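Local coordinates for N2152 (Neocallimastix frontalis, PDB 5U22), which probably hydrolyses glycosidic bonds of rare arabinosyl substrates, as a polyspecific family 39 glycoside hydrolase built of a TIM barrel and a beta sandwich, at residues A[141-146]-A[179-184]; A[207-212]-A[241-246]. All coordinates share one frame; numbering follows the deposited sequence.

Contact 1 (A[141-146]-A[179-184])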
ATOM      1  N   GLY A 141       0.822  12.041  -8.269  1.00 14.44           N
ATOM      2  CA  GLY A 141       2.054  12.718  -8.626  1.00 13.99           C
ATOM      3  C   GLY A 141       2.626  12.107  -9.883  1.00 16.29           C
ATOM      4  O   GLY A 141       2.134  11.095 -10.392  1.00 16.06           O
ATOM      5  N   ASN A 142       3.664  12.765 -10.394  1.00 15.53           N
ATOM      6  CA  ASN A 142       4.460  12.264 -11.512  1.00 13.81           C
ATOM      7  C   ASN A 142       5.659  11.493 -10.971  1.00 15.13           C
ATOM      8  O   ASN A 142       6.540  12.078 -10.334  1.00 19.46           O
ATOM      9  CB  ASN A 142       4.964  13.407 -12.398  1.00 16.89           C
ATOM     10  CG  ASN A 142       3.850  14.151 -13.109  1.00 22.29           C
ATOM     11  OD1 ASN A 142       3.838  15.389 -13.157  1.00 23.07           O
ATOM     12  ND2 ASN A 142       2.921  13.410 -13.667  1.00 15.75           N
ATOM     13  N   GLU A 143       5.713  10.198 -11.255  1.00 14.24           N
ATOM     14  CA  GLU A 143       6.804   9.342 -10.807  1.00 13.01           C
ATOM     15  C   GLU A 143       7.810   9.211 -11.945  1.00 15.50           C
ATOM     16  O   GLU A 143       7.464   8.731 -13.027  1.00 13.59           O
ATOM     17  CB  GLU A 143       6.259   7.981 -10.377  1.00 14.03           C
ATOM     18  CG  GLU A 143       7.293   7.051  -9.770  1.00 14.26           C
ATOM     19  CD  GLU A 143       6.720   5.680  -9.449  1.00 18.43           C
ATOM     20  OE1 GLU A 143       5.587   5.373  -9.894  1.00 20.07           O
ATOM     21  OE2 GLU A 143       7.411   4.909  -8.751  1.00 15.75           O
ATOM     22  N   ILE A 144       9.047   9.646 -11.701  1.00 14.13           N
ATOM     23  CA  ILE A 144      10.000   9.856 -12.789  1.00 17.77           C
ATOM     24  C   ILE A 144      10.480   8.533 -13.379  1.00 16.22           C
ATOM     25  O   ILE A 144      10.646   8.413 -14.603  1.00 14.24           O
ATOM     26  CB  ILE A 144      11.170  10.738 -12.299  1.00 14.98           C
ATOM     27  CG1 ILE A 144      10.710  12.194 -12.198  1.00 16.95           C
ATOM     28  CG2 ILE A 144      12.403  10.613 -13.227  1.00 15.25           C
ATOM     29  CD1 ILE A 144      11.790  13.176 -11.728  1.00 11.95           C
ATOM     30  N   TRP A 145      10.699   7.519 -12.544  1.00 13.15           N
ATOM     31  CA  TRP A 145      11.294   6.275 -13.019  1.00 13.19           C
ATOM     32  C   TRP A 145      10.737   5.112 -12.207  1.00 14.99           C
ATOM     33  O   TRP A 145       9.798   5.270 -11.422  1.00 19.85           O
ATOM     34  CB  TRP A 145      12.823   6.352 -12.940  1.00 11.73           C
ATOM     35  CG  TRP A 145      13.522   5.361 -13.840  1.00 14.25           C
ATOM     36  CD1 TRP A 145      14.273   4.281 -13.454  1.00 18.78           C
ATOM     37  CD2 TRP A 145      13.522   5.361 -15.269  1.00 13.57           C
ATOM     38  NE1 TRP A 145      14.745   3.609 -14.562  1.00 15.36           N
ATOM     39  CE2 TRP A 145      14.309   4.262 -15.689  1.00 17.57           C
ATOM     40  CE3 TRP A 145      12.948   6.190 -16.240  1.00 14.37           C
ATOM     41  CZ2 TRP A 145      14.519   3.965 -17.035  1.00 15.07           C
ATOM     42  CZ3 TRP A 145      13.170   5.900 -17.587  1.00 14.42           C
ATOM     43  CH2 TRP A 145      13.952   4.794 -17.969  1.00 16.58           C
ATOM     44  N   ASN A 146      11.324   3.929 -12.400  1.00 16.81           N
ATOM     45  CA  ASN A 146      10.882   2.721 -11.705  1.00 15.32           C
ATOM     46  C   ASN A 146      12.088   1.814 -11.560  1.00 15.35           C
ATOM     47  O   ASN A 146      12.670   1.404 -12.570  1.00 19.55           O
ATOM     48  CB  ASN A 146       9.767   2.003 -12.476  1.00 14.98           C
ATOM     49  CG  ASN A 146       9.272   0.736 -11.773  1.00 16.21           C
ATOM     50  OD1 ASN A 146       9.143   0.695 -10.551  1.00 15.12           O
ATOM     51  ND2 ASN A 146       8.978  -0.299 -12.560  1.00 13.82           N
ATOM     52  N   LYS A 179       2.957  16.840  -7.709  1.00 16.09           N
ATOM     53  CA  LYS A 179       3.999  16.208  -6.915  1.00 14.51           C
ATOM     54  C   LYS A 179       4.935  15.400  -7.803  1.00 17.42           C
ATOM     55  O   LYS A 179       4.528  14.849  -8.829  1.00 19.05           O
ATOM     56  CB  LYS A 179       3.387  15.289  -5.867  1.00 13.54           C
ATOM     57  CG  LYS A 179       2.400  15.988  -4.944  1.00 26.42           C
ATOM     58  CD  LYS A 179       3.138  16.731  -3.854  1.00 30.83           C
ATOM     59  CE  LYS A 179       2.178  17.289  -2.814  1.00 39.26           C
ATOM     60  NZ  LYS A 179       1.354  18.377  -3.378  1.00 36.12           N
ATOM     61  N   ILE A 180       6.199  15.327  -7.389  1.00 19.05           N
ATOM     62  CA  ILE A 180       7.206  14.495  -8.043  1.00 16.08           C
ATOM     63  C   ILE A 180       7.585  13.364  -7.095  1.00 15.00           C
ATOM     64  O   ILE A 180       7.899  13.601  -5.920  1.00 17.21           O
ATOM     65  CB  ILE A 180       8.433  15.320  -8.455  1.00 17.32           C
ATOM     66  CG1 ILE A 180       8.031  16.354  -9.514  1.00 16.25           C
ATOM     67  CG2 ILE A 180       9.511  14.405  -9.023  1.00 19.30           C
ATOM     68  CD1 ILE A 180       9.168  17.322  -9.900  1.00 20.00           C
ATOM     69  N   ILE A 181       7.573  12.134  -7.609  1.00 13.63           N
ATOM     70  CA  ILE A 181       7.667  10.923  -6.800  1.00 16.03           C
ATOM     71  C   ILE A 181       8.902  10.137  -7.212  1.00 16.08           C
ATOM     72  O   ILE A 181       9.129   9.914  -8.404  1.00 18.12           O
ATOM     73  CB  ILE A 181       6.415  10.043  -6.978  1.00 11.98           C
ATOM     74  CG1 ILE A 181       5.156  10.777  -6.531  1.00 17.77           C
ATOM     75  CG2 ILE A 181       6.564   8.714  -6.218  1.00 16.11           C
ATOM     76  CD1 ILE A 181       3.880  10.067  -6.977  1.00 18.23           C
ATOM     77  N   GLY A 182       9.675   9.682  -6.231  1.00 14.96           N
ATOM     78  CA  GLY A 182      10.775   8.775  -6.523  1.00 13.44           C
ATOM     79  C   GLY A 182      11.657   8.582  -5.311  1.00 14.32           C
ATOM     80  O   GLY A 182      11.333   9.066  -4.231  1.00 15.40           O
ATOM     81  N   PRO A 183      12.796   7.901  -5.480  1.00 15.08           N
ATOM     82  CA  PRO A 183      13.375   7.408  -6.733  1.00 17.09           C
ATOM     83  C   PRO A 183      12.909   6.015  -7.143  1.00 18.80           C
ATOM     84  O   PRO A 183      13.402   5.518  -8.145  1.00 18.59           O
ATOM     85  CB  PRO A 183      14.867   7.396  -6.422  1.00 14.54           C
ATOM     86  CG  PRO A 183      14.914   7.022  -4.977  1.00 18.67           C
ATOM     87  CD  PRO A 183      13.680   7.632  -4.330  1.00 16.40           C
ATOM     88  N   SER A 184      12.004   5.400  -6.374  1.00 15.17           N
ATOM     89  CA  SER A 184      11.337   4.148  -6.758  1.00 14.13           C
ATOM     90  C   SER A 184      12.287   2.947  -6.783  1.00 14.31           C
ATOM     91  O   SER A 184      12.142   2.052  -7.618  1.00 13.78           O
ATOM     92  CB  SER A 184      10.628   4.295  -8.109  1.00 16.35           C
ATOM     93  OG  SER A 184       9.856   5.490  -8.136  1.00 17.96           O
TER
HETATM   94  O   HOH W   1      10.772   7.804  -9.561  1.00 16.85           O
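Asn-142 and Ile-180 pair as parallel neighbours in the TIM barrel, on strands 139-143 and 180-185. The backbone ladder grips Asn-142 at both ends: its N donates to Lys-179 O (2.7 Å), and its O accepts from Ile-181 N (2.9 Å). A weak bond from Ile-144 N to Ile-181 O continues the series as the first strand gives way to loop. Glycine suits position 141, because a CB there would collide with Ile-181 CD1, which already lies 3.6 Å from Gly-141 CA.

Polar side chains take over toward the C-terminal end. Glu-143 reaches inward with CG anti to its backbone N (chi1 -175°) and the chain extended, which brings OE2 to Ser-184 OG at 2.6 Å; the serine donates to the anti lone pair. Asn-245 ND2 also bonds OE2, while Arg-68 forms a salt bridge with OE1. Serine, small and able to donate and accept, fits beside this buried carboxylate.

The apolar contact is made by Ile-180, which points to the other face of the sheet from Glu-143, and by Ile-144 of the following loop: Ile-144 CD1 meets Ile-180 CG2 at 3.7 Å, with helix 160-174 against both. One water bridges the diverging backbones, accepting from Trp-145 N (3.0 Å) and donating to Ile-181 O and Ser-184 OG.

Contact 2 (A[207-212]-A[241-246])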
ATOM      1  N   PRO A 207      12.479  14.686  -4.182  1.00 18.38           N
ATOM      2  CA  PRO A 207      11.082  14.377  -4.495  1.00 20.35           C
ATOM      3  C   PRO A 207      10.153  14.982  -3.451  1.00 16.74           C
ATOM      4  O   PRO A 207      10.535  15.216  -2.302  1.00 19.02           O
ATOM      5  CB  PRO A 207      11.040  12.842  -4.466  1.00 15.57           C
ATOM      6  CG  PRO A 207      12.151  12.446  -3.562  1.00 17.42           C
ATOM      7  CD  PRO A 207      13.232  13.508  -3.723  1.00 18.36           C
ATOM      8  N   ASP A 208       8.921  15.256  -3.871  1.00 15.94           N
ATOM      9  CA  ASP A 208       7.902  15.634  -2.898  1.00 16.82           C
ATOM     10  C   ASP A 208       7.429  14.437  -2.094  1.00 19.52           C
ATOM     11  O   ASP A 208       7.070  14.580  -0.918  1.00 19.54           O
ATOM     12  CB  ASP A 208       6.725  16.273  -3.607  1.00 16.99           C
ATOM     13  CG  ASP A 208       7.138  17.453  -4.418  1.00 21.10           C
ATOM     14  OD1 ASP A 208       7.845  18.319  -3.856  1.00 17.90           O
ATOM     15  OD2 ASP A 208       6.792  17.493  -5.613  1.00 17.77           O
ATOM     16  N   ILE A 209       7.404  13.261  -2.717  1.00 16.41           N
ATOM     17  CA  ILE A 209       6.984  12.017  -2.086  1.00 15.40           C
ATOM     18  C   ILE A 209       8.087  10.999  -2.346  1.00 14.89           C
ATOM     19  O   ILE A 209       8.429  10.735  -3.508  1.00 14.78           O
ATOM     20  CB  ILE A 209       5.638  11.512  -2.645  1.00 19.29           C
ATOM     21  CG1 ILE A 209       4.586  12.632  -2.638  1.00 16.97           C
ATOM     22  CG2 ILE A 209       5.145  10.311  -1.842  1.00 15.93           C
ATOM     23  CD1 ILE A 209       3.297  12.285  -3.397  1.00 22.38           C
ATOM     24  N   ILE A 210       8.659  10.448  -1.271  1.00 15.34           N
ATOM     25  CA  ILE A 210       9.743   9.476  -1.386  1.00 15.95           C
ATOM     26  C   ILE A 210       9.140   8.108  -1.672  1.00 17.22           C
ATOM     27  O   ILE A 210       8.114   7.731  -1.099  1.00 15.85           O
ATOM     28  CB  ILE A 210      10.602   9.468  -0.106  1.00 19.17           C
ATOM     29  CG1 ILE A 210      11.946   8.768  -0.337  1.00 16.23           C
ATOM     30  CG2 ILE A 210       9.856   8.822   1.065  1.00 14.25           C
ATOM     31  CD1 ILE A 210      12.918   9.607  -1.174  1.00 19.33           C
ATOM     32  N   ALA A 211       9.763   7.357  -2.578  1.00 15.82           N
ATOM     33  CA  ALA A 211       9.195   6.101  -3.035  1.00 13.87           C
ATOM     34  C   ALA A 211      10.263   5.020  -3.083  1.00 13.34           C
ATOM     35  O   ALA A 211      11.368   5.249  -3.584  1.00 15.51           O
ATOM     36  CB  ALA A 211       8.584   6.249  -4.442  1.00 16.98           C
ATOM     37  N   TRP A 212       9.914   3.839  -2.580  1.00 15.31           N
ATOM     38  CA  TRP A 212      10.671   2.629  -2.871  1.00 15.92           C
ATOM     39  C   TRP A 212       9.729   1.443  -2.752  1.00 16.01           C
ATOM     40  O   TRP A 212       8.559   1.591  -2.383  1.00 15.78           O
ATOM     41  CB  TRP A 212      11.883   2.469  -1.948  1.00 14.11           C
ATOM     42  CG  TRP A 212      11.625   2.199  -0.491  1.00 15.20           C
ATOM     43  CD1 TRP A 212      11.488   0.968   0.114  1.00 13.47           C
ATOM     44  CD2 TRP A 212      11.544   3.174   0.561  1.00 14.26           C
ATOM     45  NE1 TRP A 212      11.307   1.134   1.471  1.00 13.81           N
ATOM     46  CE2 TRP A 212      11.339   2.472   1.771  1.00 17.75           C
ATOM     47  CE3 TRP A 212      11.617   4.575   0.592  1.00 16.05           C
ATOM     48  CZ2 TRP A 212      11.198   3.126   3.007  1.00 14.66           C
ATOM     49  CZ3 TRP A 212      11.494   5.224   1.816  1.00 14.07           C
ATOM     50  CH2 TRP A 212      11.285   4.496   3.012  1.00 13.98           C
ATOM     51  N   PRO A 241       6.381  12.706   2.756  1.00 16.35           N
ATOM     52  CA  PRO A 241       5.458  11.561   2.718  1.00 19.73           C
ATOM     53  C   PRO A 241       6.126  10.385   2.031  1.00 19.45           C
ATOM     54  O   PRO A 241       6.892  10.558   1.080  1.00 18.39           O
ATOM     55  CB  PRO A 241       4.274  12.069   1.884  1.00 19.56           C
ATOM     56  CG  PRO A 241       4.420  13.556   1.833  1.00 23.34           C
ATOM     57  CD  PRO A 241       5.875  13.862   2.002  1.00 19.08           C
ATOM     58  N   ILE A 242       5.804   9.181   2.505  1.00 14.71           N
ATOM     59  CA  ILE A 242       6.385   7.943   1.996  1.00 13.49           C
ATOM     60  C   ILE A 242       5.333   7.196   1.191  1.00 16.79           C
ATOM     61  O   ILE A 242       4.213   6.990   1.669  1.00 15.38           O
ATOM     62  CB  ILE A 242       6.900   7.054   3.139  1.00 15.86           C
ATOM     63  CG1 ILE A 242       7.986   7.773   3.935  1.00 19.17           C
ATOM     64  CG2 ILE A 242       7.393   5.713   2.593  1.00 18.55           C
ATOM     65  CD1 ILE A 242       8.372   7.035   5.204  1.00 15.65           C
ATOM     66  N   THR A 243       5.703   6.756  -0.010  1.00 17.68           N
ATOM     67  CA  THR A 243       4.859   5.854  -0.780  1.00 13.03           C
ATOM     68  C   THR A 243       5.630   4.573  -1.083  1.00 14.85           C
ATOM     69  O   THR A 243       6.676   4.604  -1.740  1.00 14.90           O
ATOM     70  CB  THR A 243       4.329   6.529  -2.055  1.00 15.19           C
ATOM     71  OG1 THR A 243       3.466   5.619  -2.735  1.00 14.58           O
ATOM     72  CG2 THR A 243       5.426   6.969  -3.016  1.00 15.71           C
ATOM     73  N   ILE A 244       5.136   3.447  -0.564  1.00 15.88           N
ATOM     74  CA  ILE A 244       5.735   2.153  -0.871  1.00 15.84           C
ATOM     75  C   ILE A 244       4.903   1.570  -1.997  1.00 15.38           C
ATOM     76  O   ILE A 244       3.964   0.812  -1.747  1.00 15.99           O
ATOM     77  CB  ILE A 244       5.770   1.224   0.360  1.00 17.18           C
ATOM     78  CG1 ILE A 244       6.495   1.914   1.518  1.00 12.83           C
ATOM     79  CG2 ILE A 244       6.459  -0.106   0.032  1.00 14.51           C
ATOM     80  CD1 ILE A 244       7.901   2.406   1.164  1.00 14.60           C
ATOM     81  N   ASN A 245       5.209   1.941  -3.243  1.00 13.71           N
ATOM     82  CA  ASN A 245       4.214   1.772  -4.289  1.00 17.17           C
ATOM     83  C   ASN A 245       4.342   0.450  -5.026  1.00 13.67           C
ATOM     84  O   ASN A 245       3.691   0.269  -6.059  1.00 14.62           O
ATOM     85  CB  ASN A 245       4.204   2.975  -5.258  1.00 21.02           C
ATOM     86  CG  ASN A 245       5.546   3.261  -5.904  1.00 19.05           C
ATOM     87  OD1 ASN A 245       6.425   2.400  -5.967  1.00 18.66           O
ATOM     88  ND2 ASN A 245       5.696   4.479  -6.422  1.00 16.80           N
ATOM     89  N   GLU A 246       5.126  -0.487  -4.486  1.00 16.60           N
ATOM     90  CA  GLU A 246       4.983  -1.920  -4.751  1.00 12.76           C
ATOM     91  C   GLU A 246       5.335  -2.658  -3.472  1.00 17.07           C
ATOM     92  O   GLU A 246       6.412  -2.428  -2.919  1.00 14.40           O
ATOM     93  CB  GLU A 246       5.898  -2.401  -5.887  1.00 11.85           C
ATOM     94  CG  GLU A 246       5.576  -1.771  -7.264  1.00 14.35           C
ATOM     95  CD  GLU A 246       6.404  -2.378  -8.372  1.00 16.67           C
ATOM     96  OE1 GLU A 246       6.739  -3.568  -8.243  1.00 15.81           O
ATOM     97  OE2 GLU A 246       6.724  -1.668  -9.355  1.00 16.20           O
TER
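Trp-212 has its CG between the backbone N and the carbonyl carbon (chi1 68°), and Ile-244 is bent at chi2 (-55°); together these torsions lay the isoleucine's CD1 over the indole. The pair closes a parallel beta-alpha-beta unit of the TIM barrel, strand 209-212, helix 221-235 and strand 242-247. CD1 makes a CH-pi contact 3.6 Å from the centroid of the five-membered ring, while NE1 bonds Glu-214. Were Trp-212 an alanine, Ile-244 CD1 would probably lose the ring face it packs on and Glu-214 its indole N-H.

On the same outer face, Ile-210 and Ile-242 lie side by side, CG2 to CG1 at 3.6 Å; their branched chains suit a strand covered by helix 221-235. Two firm hydrogen bonds join the backbones: Ile-210 N donates to Pro-241 O (2.9 Å), and Thr-243 N to Ile-210 O at 2.8 Å with an N-H...O angle of 175°; a weak one from Trp-212 N to Thr-243 O follows. Proline has no N-H to offer, but the ladder uses its carbonyl here, and its ring packs on Asp-208 O and Ile-209.

On the barrel's inner face, Thr-243 turns OG1 to Ser-275 OG and its methyl the other way, so that CG2 rests 3.5 Å from Ala-211 CB and 3.6 Å from Ile-209 CG2.

Coming from the N terminus, the chain has already laid down barrel strands 66-70 and 98-102 when it forms strand 139-143; it then passes through helices 148-151 and 160-174 and returns as strand 180-185, where contact 1 closes that loop. Helix 190-202 leads to strand 209-212, and after helix 221-235 strand 242-247 closes the second loop at contact 2. The loops follow in series, neither nesting nor crossing. Strands 180-185 and 209-212 join them: Ala-211 N and Gly-182 O probably hydrogen-bond, as do Ile-180 N and Asp-208 OD2. Four consecutive barrel strands are thus tied together. At their C-terminal ends, Asn-146 and Glu-246 each hydrogen-bond bound bis-tris, probably from the crystallisation liquor, consistent with a substrate pocket there.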